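Local coordinates for GTP-binding protein (Sulfolobus solfataricus P2, PDB 2QTF) that hydrolyses GTP with magnesium as cofactor and associates with the 50S ribosomal subunit, with a possible role in protein synthesis or ribosome biogenesis, at residues Gly186-Gly191 against Gly235-Ile240; Ala260-Ile265 against Leu296-Lys301; Thr251-Lys256 against Arg286-Ser291; Ile61-Leu66 against Leu84-Leu89. All coordinates share one frame; numbering follows the deposited sequence.

Contact 1. Residues Gly186-Gly191 against Gly235-Ile240; sequences GYTNSG and GFIRGI. With SO4 (sulfate ion), chain F; ACT (acetate ion), chain H.
The ring of Tyr187 carries Phe236 CB on one face, 3.5 Å from its centroid and almost on the ring normal. The Phe236 ring then turns its edge to the Tyr187 face in a T-shaped pair, with planes 65° apart. One face of the Phe236 ring lies against the backbone of Gly186. The guanidinium of Arg238 has Tyr187 CD2 over the centre of one face, 3.6 Å above its plane, and is tilted 30° from the tyrosine ring. At the edge of the guanidinium, near its plane, stand Thr188 O and a water. Arg238 NH1 donates to Thr188 O at 3.0 Å in a nearly straight bond, and the water joins Arg238 NH2 to the same carbonyl. An extended chain from CG to NE carries the group there. NH1 also pairs with Glu15. An alanine in place of Arg238 would lose the bond to Thr188 O, the salt bridge to Glu15 and the packing against Tyr187, and would probably loosen the loop 235-240 from the loop 186-191. The backbones meet in a single bridge: Phe236 N donates to Gly186 O at 3.0 Å, and Thr188 N to Phe236 O at 3.1 Å. Loop 186-191 begins the P-loop. Its Asn189 N grips sulfate O4 at 2.8 Å and Gly191 N grips O2 at 2.9 Å, with Lys192 and Thr193 also bonded to the ion. Gly235 N holds an acetate oxygen at 2.8 Å. Backbone amides from both loops thus face anions, consistent with a site for GTP phosphates.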
# COMPACT_ATOMS: atom_id res chain seq x y z
N GLY A 186 2.40 7.99 -2.43
CA GLY A 186 3.74 7.97 -1.87
C GLY A 186 4.19 6.56 -1.54
O GLY A 186 3.35 5.65 -1.40
N TYR A 187 5.49 6.39 -1.24
CA TYR A 187 5.95 5.07 -0.87
C TYR A 187 5.41 4.56 0.45
O TYR A 187 5.13 5.32 1.36
CB TYR A 187 7.47 5.09 -0.74
CG TYR A 187 8.04 4.75 -2.09
CD1 TYR A 187 8.37 5.78 -3.01
CD2 TYR A 187 8.17 3.39 -2.48
CE1 TYR A 187 8.89 5.48 -4.32
CE2 TYR A 187 8.61 3.07 -3.81
CZ TYR A 187 9.02 4.10 -4.64
OH TYR A 187 9.48 3.74 -5.84
N THR A 188 5.39 3.24 0.58
CA THR A 188 5.17 2.60 1.82
C THR A 188 6.05 3.22 2.91
O THR A 188 7.24 3.52 2.72
CB THR A 188 5.57 1.08 1.65
OG1 THR A 188 4.76 0.59 0.61
CG2 THR A 188 5.32 0.30 2.89
N ASN A 189 5.45 3.39 4.07
CA ASN A 189 6.14 3.88 5.24
C ASN A 189 6.57 5.36 5.13
O ASN A 189 7.48 5.83 5.82
CB ASN A 189 7.34 2.98 5.52
CG ASN A 189 7.61 2.86 6.93
OD1 ASN A 189 6.72 3.05 7.76
ND2 ASN A 189 8.87 2.59 7.25
N SER A 190 5.90 6.09 4.26
CA SER A 190 6.23 7.56 4.19
C SER A 190 5.29 8.34 5.18
O SER A 190 5.47 9.54 5.44
CB SER A 190 6.05 8.01 2.75
OG SER A 190 4.66 7.79 2.38
N GLY A 191 4.32 7.64 5.73
CA GLY A 191 3.32 8.29 6.65
C GLY A 191 1.99 8.62 5.99
O GLY A 191 1.18 9.43 6.52
N GLY A 235 -0.14 2.75 -1.98
CA GLY A 235 1.21 3.30 -2.02
C GLY A 235 2.03 2.78 -3.19
O GLY A 235 1.60 1.79 -3.83
N PHE A 236 3.17 3.44 -3.49
CA PHE A 236 4.22 2.89 -4.35
C PHE A 236 4.89 1.81 -3.46
O PHE A 236 5.22 2.05 -2.30
CB PHE A 236 5.26 3.97 -4.66
CG PHE A 236 4.67 5.21 -5.26
CD1 PHE A 236 3.70 5.14 -6.22
CD2 PHE A 236 5.14 6.47 -4.86
CE1 PHE A 236 3.16 6.34 -6.88
CE2 PHE A 236 4.58 7.66 -5.41
CZ PHE A 236 3.60 7.58 -6.44
N ILE A 237 5.00 0.59 -4.01
CA ILE A 237 5.42 -0.56 -3.21
C ILE A 237 6.83 -0.90 -3.76
O ILE A 237 7.04 -0.86 -4.97
CB ILE A 237 4.49 -1.83 -3.46
CG1 ILE A 237 2.94 -1.64 -3.15
CG2 ILE A 237 5.02 -3.04 -2.69
CD1 ILE A 237 2.64 -1.46 -1.77
N ARG A 238 7.75 -1.23 -2.88
CA ARG A 238 9.11 -1.58 -3.30
C ARG A 238 9.19 -3.08 -3.62
O ARG A 238 8.53 -3.86 -2.98
CB ARG A 238 10.09 -1.22 -2.18
CG ARG A 238 10.10 0.35 -1.87
CD ARG A 238 10.89 0.66 -0.62
NE ARG A 238 11.05 2.13 -0.46
CZ ARG A 238 10.29 2.83 0.41
NH1 ARG A 238 9.31 2.18 1.07
NH2 ARG A 238 10.49 4.13 0.59
N GLY A 239 9.91 -3.49 -4.65
CA GLY A 239 10.08 -4.98 -4.76
C GLY A 239 8.79 -5.71 -5.12
O GLY A 239 8.50 -6.78 -4.55
N ILE A 240 8.00 -5.20 -6.05
CA ILE A 240 6.69 -5.90 -6.28
C ILE A 240 6.98 -7.24 -7.02
O ILE A 240 7.65 -7.22 -8.05
CB ILE A 240 5.82 -5.07 -7.12
CG1 ILE A 240 5.55 -3.77 -6.33
CG2 ILE A 240 4.40 -5.76 -7.36
CD1 ILE A 240 4.91 -2.67 -7.19
S SO4 F . 2.33 4.48 4.98
O1 SO4 F . 0.90 4.54 5.20
O2 SO4 F . 3.08 5.06 6.06
O3 SO4 F . 2.84 5.37 3.95
O4 SO4 F . 2.78 3.08 4.78
C ACT H . 0.87 1.10 1.02
O ACT H . -0.27 1.50 0.50
OXT ACT H . 1.97 1.75 0.81
CH3 ACT H . 0.87 -0.20 1.84
O HOH W 1 9.08 5.85 2.22
O HOH W 2 6.81 -1.41 -0.19

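Contact 2. Residues Ala260-Ile265 against Leu296-Lys301; sequences ALILVI and LVTLNK
Ile265, Val297, Leu263 and Leu299 form the apolar centre on one face of the sheet. Ile265 CG1, anti to its own carbonyl carbon, crosses obliquely to Val297 CG1 at 3.9 Å. Leu299 also crosses Ile265 obliquely, its CD1 4.0 Å from Ile265 CB. Helix 271-288 covers Leu263 and Ile265 on this face. The opposite face carries Ile262, Leu296, Val264 and Thr298, with Leu195 of helix 192-200 over three of them. Here Thr298 CG2 meets Ile262 CG2 at 3.7 Å, while its hydroxyl stands between the backbone N and the carbonyl carbon (chi1 63°). That torsion lays OG1 beside Val264 CG2 at 3.8 Å, buried and with no hydrogen-bond partner in the model. Five backbone hydrogen bonds join the parallel strands; the first runs from Leu296 N to Leu261 O, the last from Asn300 N to Ile265 O at 2.8 Å. They are the two strands of a beta-alpha-beta crossover whose helix is 271-288. At the polar edge Asn300 CB rests on Val264 CG1 at 3.8 Å, side by side and pointing the same way. With CG anti to the backbone N (chi1 -167°), the amide is fixed from both ends: ND2 donates to Ser190 O, and OD1 accepts from Ala335 N. Lys301 NZ donates to Asn189 O. Asn300 and Lys301 open the NKxD motif, which in G proteins recognises the guanine base; a role in GTP binding is inferred for both. The strand bond at Asn300 N and the two bonds of its amide probably fix this residue against the P-loop.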
# COMPACT_ATOMS: atom_id res chain seq x y z
N ALA A 260 -6.61 16.25 -7.66
CA ALA A 260 -5.21 16.61 -7.29
C ALA A 260 -4.62 15.52 -6.40
O ALA A 260 -5.36 14.67 -5.97
CB ALA A 260 -5.20 17.99 -6.46
N LEU A 261 -3.32 15.61 -6.08
CA LEU A 261 -2.70 14.57 -5.23
C LEU A 261 -1.85 15.26 -4.20
O LEU A 261 -1.27 16.38 -4.44
CB LEU A 261 -1.73 13.71 -6.08
CG LEU A 261 -2.31 12.90 -7.24
CD1 LEU A 261 -1.17 12.20 -8.08
CD2 LEU A 261 -3.42 11.95 -6.82
N ILE A 262 -1.71 14.57 -3.10
CA ILE A 262 -0.71 14.92 -2.10
C ILE A 262 0.31 13.82 -2.17
O ILE A 262 -0.04 12.68 -1.94
CB ILE A 262 -1.32 14.94 -0.67
CG1 ILE A 262 -2.41 16.09 -0.58
CG2 ILE A 262 -0.19 14.94 0.45
CD1 ILE A 262 -3.32 16.06 0.77
N LEU A 263 1.59 14.19 -2.44
CA LEU A 263 2.70 13.26 -2.46
C LEU A 263 3.49 13.35 -1.21
O LEU A 263 4.04 14.41 -0.84
CB LEU A 263 3.66 13.52 -3.63
CG LEU A 263 4.94 12.68 -3.70
CD1 LEU A 263 4.63 11.19 -4.03
CD2 LEU A 263 5.84 13.28 -4.90
N VAL A 264 3.53 12.24 -0.54
CA VAL A 264 4.12 12.17 0.80
C VAL A 264 5.53 11.63 0.69
O VAL A 264 5.75 10.59 0.01
CB VAL A 264 3.28 11.31 1.82
CG1 VAL A 264 3.77 11.47 3.23
CG2 VAL A 264 1.74 11.64 1.81
N ILE A 265 6.48 12.29 1.32
CA ILE A 265 7.97 11.95 1.18
C ILE A 265 8.55 11.87 2.55
O ILE A 265 8.35 12.82 3.37
CB ILE A 265 8.76 13.01 0.35
CG1 ILE A 265 8.06 13.20 -1.01
CG2 ILE A 265 10.23 12.52 0.13
CD1 ILE A 265 8.22 11.88 -2.01
N LEU A 296 0.53 18.57 -4.29
CA LEU A 296 1.05 19.19 -3.11
C LEU A 296 2.02 18.18 -2.51
O LEU A 296 1.60 17.08 -2.13
CB LEU A 296 -0.11 19.39 -2.10
CG LEU A 296 0.25 19.89 -0.68
CD1 LEU A 296 1.08 21.20 -0.68
CD2 LEU A 296 -1.09 20.11 0.24
N VAL A 297 3.28 18.52 -2.34
CA VAL A 297 4.24 17.56 -1.84
C VAL A 297 4.36 17.83 -0.37
O VAL A 297 4.56 19.00 0.06
CB VAL A 297 5.70 17.70 -2.54
CG1 VAL A 297 6.64 16.67 -1.92
CG2 VAL A 297 5.60 17.61 -4.08
N THR A 298 4.23 16.77 0.45
CA THR A 298 4.42 16.99 1.85
C THR A 298 5.64 16.20 2.32
O THR A 298 5.63 14.98 2.34
CB THR A 298 3.18 16.61 2.73
OG1 THR A 298 2.93 15.21 2.60
CG2 THR A 298 1.92 17.38 2.32
N LEU A 299 6.65 16.93 2.75
CA LEU A 299 7.82 16.36 3.37
C LEU A 299 7.53 16.05 4.83
O LEU A 299 7.42 16.94 5.67
CB LEU A 299 9.00 17.37 3.18
CG LEU A 299 10.38 16.96 3.58
CD1 LEU A 299 10.68 15.54 2.81
CD2 LEU A 299 11.34 18.11 3.16
N ASN A 300 7.32 14.76 5.11
CA ASN A 300 6.77 14.29 6.35
C ASN A 300 7.86 13.74 7.30
O ASN A 300 9.02 13.61 6.88
CB ASN A 300 5.76 13.16 6.03
CG ASN A 300 4.88 12.80 7.24
OD1 ASN A 300 4.52 13.63 8.09
ND2 ASN A 300 4.55 11.53 7.34
N LYS A 301 7.45 13.52 8.56
CA LYS A 301 8.24 12.93 9.67
C LYS A 301 9.37 13.87 10.06
O LYS A 301 10.42 13.40 10.55
CB LYS A 301 8.83 11.57 9.24
CG LYS A 301 7.81 10.59 8.80
CD LYS A 301 8.49 9.17 8.73
CE LYS A 301 7.50 8.20 8.22
NZ LYS A 301 7.97 6.75 8.36

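Contact 3. Residues Thr251-Lys256 against Arg286-Ser291; sequences TLSEAK and REIGVS
Ser253 OG, the held polar atom that faces the other segment, is gripped by one hydrogen bond, to Phe249 O a turn earlier in its own helix. Across the contact it packs on Ile288, with Ile288 CB 3.5 Å from Ser253 OG and Ile288 CG2 close behind. Ile288 is the main side chain of the contact. Its CG1 takes the crowded position between the backbone N and the carbonyl carbon (chi1 62°). CD1 then reaches Leu252 CG at 4.0 Å, the two side chains crossing at about a right angle, and lies 3.9 Å from Leu252 O. An alanine in place of Ile288 would remove the branches that meet Leu252 and would probably leave the two helix ends less firmly packed. Lys256, bent at chi3 and chi4, turns toward the end of helix 271-288. Its CB approaches Val290 CG2 at 4.4 Å. Leu252 also touches Phe236 and Val234 of the loop before its helix. With a positive phi of 104° at Gly289 and two bonds back into the last turn, one of them Gly289 N to Arg286 O at 3.1 Å, helix 271-288 closes in a Schellman motif, set against the end of helix 245-253 in the G domain.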
# COMPACT_ATOMS: atom_id res chain seq x y z
N THR A 251 -4.46 -0.99 -10.08
CA THR A 251 -4.97 -0.37 -8.83
C THR A 251 -4.37 1.06 -8.64
O THR A 251 -5.09 1.97 -8.24
CB THR A 251 -4.56 -1.27 -7.58
OG1 THR A 251 -5.13 -2.54 -7.78
CG2 THR A 251 -5.10 -0.68 -6.20
N LEU A 252 -3.06 1.21 -8.78
CA LEU A 252 -2.44 2.48 -8.57
C LEU A 252 -2.93 3.49 -9.62
O LEU A 252 -3.14 4.71 -9.29
CB LEU A 252 -0.86 2.32 -8.67
CG LEU A 252 -0.05 3.65 -8.54
CD1 LEU A 252 -0.24 4.36 -7.13
CD2 LEU A 252 1.46 3.40 -8.90
N SER A 253 -3.15 3.04 -10.87
CA SER A 253 -3.66 3.96 -11.93
C SER A 253 -4.98 4.63 -11.63
O SER A 253 -5.36 5.65 -12.29
CB SER A 253 -3.76 3.19 -13.28
OG SER A 253 -2.41 2.91 -13.67
N GLU A 254 -5.75 4.11 -10.66
CA GLU A 254 -6.94 4.81 -10.18
C GLU A 254 -6.58 6.21 -9.60
O GLU A 254 -7.49 7.03 -9.35
CB GLU A 254 -7.69 4.07 -9.13
CG GLU A 254 -8.23 2.65 -9.62
CD GLU A 254 -8.94 1.85 -8.56
OE1 GLU A 254 -9.27 2.39 -7.46
OE2 GLU A 254 -9.26 0.65 -8.85
N ALA A 255 -5.32 6.48 -9.35
CA ALA A 255 -4.98 7.79 -8.78
C ALA A 255 -5.34 8.88 -9.80
O ALA A 255 -5.53 10.01 -9.46
CB ALA A 255 -3.53 7.86 -8.51
N LYS A 256 -5.41 8.53 -11.09
CA LYS A 256 -5.76 9.57 -12.04
C LYS A 256 -7.24 10.00 -11.96
O LYS A 256 -7.67 10.97 -12.60
CB LYS A 256 -5.23 9.17 -13.44
CG LYS A 256 -5.99 8.07 -14.05
CD LYS A 256 -5.31 7.75 -15.42
CE LYS A 256 -4.40 6.57 -15.34
NZ LYS A 256 -4.44 5.78 -16.64
N ARG A 286 4.16 9.60 -13.86
CA ARG A 286 4.16 9.84 -15.36
C ARG A 286 3.74 8.57 -16.09
O ARG A 286 2.95 8.61 -17.01
CB ARG A 286 5.60 10.26 -15.83
CG ARG A 286 5.76 10.32 -17.42
CD ARG A 286 7.05 11.08 -17.91
NE ARG A 286 7.06 11.31 -19.42
CZ ARG A 286 7.72 10.59 -20.37
NH1 ARG A 286 8.43 9.51 -20.09
NH2 ARG A 286 7.67 10.94 -21.65
N GLU A 287 4.24 7.40 -15.68
CA GLU A 287 4.02 6.22 -16.49
C GLU A 287 2.62 5.72 -16.35
O GLU A 287 2.13 5.00 -17.23
CB GLU A 287 4.99 5.09 -16.12
CG GLU A 287 6.51 5.34 -16.53
CD GLU A 287 6.67 5.64 -18.04
OE1 GLU A 287 6.04 4.97 -18.87
OE2 GLU A 287 7.39 6.58 -18.35
N ILE A 288 1.99 5.98 -15.20
CA ILE A 288 0.58 5.52 -15.05
C ILE A 288 -0.39 6.58 -15.70
O ILE A 288 -1.59 6.36 -15.79
CB ILE A 288 0.16 5.26 -13.59
CG1 ILE A 288 0.25 6.56 -12.77
CG2 ILE A 288 0.97 4.14 -12.96
CD1 ILE A 288 -0.28 6.44 -11.35
N GLY A 289 0.12 7.73 -16.10
CA GLY A 289 -0.73 8.58 -16.93
C GLY A 289 -1.28 9.75 -16.09
O GLY A 289 -2.23 10.45 -16.53
N VAL A 290 -0.68 9.99 -14.91
CA VAL A 290 -0.89 11.29 -14.18
C VAL A 290 -0.26 12.51 -14.91
O VAL A 290 0.98 12.64 -15.01
CB VAL A 290 -0.43 11.27 -12.70
CG1 VAL A 290 -0.60 12.73 -12.06
CG2 VAL A 290 -1.25 10.17 -11.95
N SER A 291 -1.12 13.41 -15.33
CA SER A 291 -0.71 14.53 -16.16
C SER A 291 -1.52 15.79 -15.79
O SER A 291 -2.76 15.70 -15.69
CB SER A 291 -1.00 14.12 -17.64
OG SER A 291 -0.67 15.21 -18.50

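Contact 4. Residues Ile61-Leu66 against Leu84-Leu89; sequences IIFEQL and LDKILL
Phe63 and Lys86 cross obliquely, with the extended lysine chain laid over one face of the ring. Lys86 CD stands 4.0 Å above the ring plane, offset toward the rim, in a CH-pi contact. Leu89 CD2 comes instead to the ring edge, 4.0 Å from Phe63 CD1, the two side chains crossing at about a right angle. Ile61 and Leu84 lie side by side and point the same way, Ile61 CG1 being 4.1 Å from Leu84 CD1. Next along the strand, Ile62 N donates to Leu84 O at 2.9 Å, nearly along the C=O axis. This joins the neighbouring parallel strands 59-62 and 82-84 of the four-stranded sheet in the N-terminal domain, linked through helix 68-78 in a beta-alpha-beta unit. Beyond the strand the chain bends at Phe63 in an inverse gamma turn, and Glu64 O then takes the Lys86 N-H. Asp85 is the N-cap of helix 86-97. Its CG sits between the backbone N and the carbonyl carbon (chi1 75°), so that both oxygens are used. Asp85 OD1 accepts from Leu88 N at 3.1 Å in a straight bond. OD2 accepts from Leu66 N at 2.9 Å through its anti lone pair and also bonds to Tyr114 OH. Three bonds and the helix start would probably favour the charged carboxylate. Leu66 and Asp85 slide past each other in opposite directions, with Leu66 CG 3.8 Å from Asp85 CB. Gln65 runs beside Asp85 with its amide plane turned 81° from the carboxylate, and its OE1 lies near Ile87 CD1.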
# COMPACT_ATOMS: atom_id res chain seq x y z
N ILE A 61 0.80 -14.26 8.99
CA ILE A 61 1.37 -13.64 7.82
C ILE A 61 2.86 -13.96 7.76
O ILE A 61 3.58 -13.72 8.72
CB ILE A 61 1.13 -12.07 7.83
CG1 ILE A 61 -0.40 -11.79 7.87
CG2 ILE A 61 1.76 -11.41 6.54
CD1 ILE A 61 -0.73 -10.30 8.11
N ILE A 62 3.29 -14.52 6.63
CA ILE A 62 4.70 -14.88 6.44
C ILE A 62 5.25 -14.00 5.33
O ILE A 62 4.78 -14.02 4.21
CB ILE A 62 4.83 -16.38 6.19
CG1 ILE A 62 4.37 -17.19 7.49
CG2 ILE A 62 6.28 -16.69 5.83
CD1 ILE A 62 4.05 -18.64 7.16
N PHE A 63 6.22 -13.16 5.66
CA PHE A 63 6.73 -12.28 4.65
C PHE A 63 7.78 -12.97 3.79
O PHE A 63 8.92 -12.60 3.87
CB PHE A 63 7.23 -10.96 5.28
CG PHE A 63 7.24 -9.81 4.30
CD1 PHE A 63 6.05 -9.24 3.82
CD2 PHE A 63 8.47 -9.34 3.79
CE1 PHE A 63 6.12 -8.16 2.88
CE2 PHE A 63 8.55 -8.26 2.89
CZ PHE A 63 7.39 -7.66 2.44
N GLU A 64 7.36 -13.91 2.95
CA GLU A 64 8.21 -14.67 2.04
C GLU A 64 7.24 -15.20 1.02
O GLU A 64 6.03 -15.17 1.25
CB GLU A 64 8.79 -15.91 2.77
CG GLU A 64 10.32 -15.98 2.82
CD GLU A 64 11.04 -15.82 1.48
OE1 GLU A 64 12.27 -15.52 1.53
OE2 GLU A 64 10.42 -15.96 0.38
N GLN A 65 7.72 -15.84 -0.04
CA GLN A 65 6.83 -16.54 -0.87
C GLN A 65 6.79 -18.01 -0.46
O GLN A 65 7.85 -18.69 -0.54
CB GLN A 65 7.23 -16.33 -2.34
CG GLN A 65 6.30 -16.98 -3.34
CD GLN A 65 6.68 -16.67 -4.81
OE1 GLN A 65 7.35 -15.66 -5.09
NE2 GLN A 65 6.27 -17.57 -5.75
N LEU A 66 5.62 -18.53 -0.09
CA LEU A 66 5.45 -19.95 0.39
C LEU A 66 5.29 -20.86 -0.79
O LEU A 66 4.65 -20.50 -1.77
CB LEU A 66 4.21 -20.20 1.33
CG LEU A 66 4.27 -19.57 2.69
CD1 LEU A 66 2.96 -19.76 3.51
CD2 LEU A 66 5.58 -20.03 3.47
N LEU A 84 -1.43 -15.63 4.98
CA LEU A 84 -1.09 -14.80 3.81
C LEU A 84 0.41 -14.97 3.72
O LEU A 84 1.08 -14.73 4.70
CB LEU A 84 -1.38 -13.32 4.10
CG LEU A 84 -2.89 -13.04 4.34
CD1 LEU A 84 -3.08 -11.48 4.74
CD2 LEU A 84 -3.70 -13.47 3.08
N ASP A 85 0.93 -15.24 2.51
CA ASP A 85 2.36 -15.04 2.30
C ASP A 85 2.55 -13.63 1.67
O ASP A 85 1.62 -12.79 1.65
CB ASP A 85 2.98 -16.19 1.47
CG ASP A 85 2.65 -16.14 -0.02
OD1 ASP A 85 1.70 -15.38 -0.39
OD2 ASP A 85 3.29 -16.89 -0.79
N LYS A 86 3.74 -13.36 1.14
CA LYS A 86 4.00 -11.97 0.72
C LYS A 86 3.15 -11.57 -0.49
O LYS A 86 2.68 -10.42 -0.55
CB LYS A 86 5.46 -11.81 0.24
CG LYS A 86 5.73 -10.37 -0.26
CD LYS A 86 7.26 -10.28 -0.58
CE LYS A 86 7.57 -8.95 -1.27
NZ LYS A 86 8.85 -9.00 -2.19
N ILE A 87 2.93 -12.51 -1.38
CA ILE A 87 2.05 -12.30 -2.55
C ILE A 87 0.60 -12.06 -2.13
O ILE A 87 0.02 -11.12 -2.57
CB ILE A 87 2.20 -13.42 -3.61
CG1 ILE A 87 3.65 -13.33 -4.15
CG2 ILE A 87 1.10 -13.38 -4.67
CD1 ILE A 87 3.85 -13.78 -5.43
N LEU A 88 0.04 -12.94 -1.35
CA LEU A 88 -1.35 -12.80 -0.92
C LEU A 88 -1.52 -11.54 -0.04
O LEU A 88 -2.57 -10.88 -0.11
CB LEU A 88 -1.80 -14.07 -0.19
CG LEU A 88 -1.99 -15.35 -1.06
CD1 LEU A 88 -2.60 -16.48 -0.16
CD2 LEU A 88 -2.83 -15.06 -2.29
N LEU A 89 -0.52 -11.17 0.74
CA LEU A 89 -0.61 -9.95 1.54
C LEU A 89 -0.72 -8.73 0.63
O LEU A 89 -1.51 -7.78 0.86
CB LEU A 89 0.62 -9.81 2.52
CG LEU A 89 0.78 -8.43 3.25
CD1 LEU A 89 -0.31 -8.26 4.26
CD2 LEU A 89 2.18 -8.15 3.96

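In the fold
Contacts 1, 2 and 3 belong to the G domain, while contact 4 lies in the N-terminal domain. The centres of contacts 1 and 2 are about 13 Å apart, and they meet at the expected GTP site: Ser190 O lies 2.9 Å from Asn300 ND2, and Asn189 O 2.7 Å from Lys301 NZ. Contact 3 touches contact 1 through Phe236 CD1 and Leu252 CD2 at 3.9 Å. It touches contact 2 where Leu261 CD1 meets Val290 CG1. Contact 4 reaches the G domain at Lys86 NZ, which probably donates to Gly239 O of contact 1 at 3.3 Å. It touches neither contact 2 nor contact 3, with centres about 29 Å and 26 Å away.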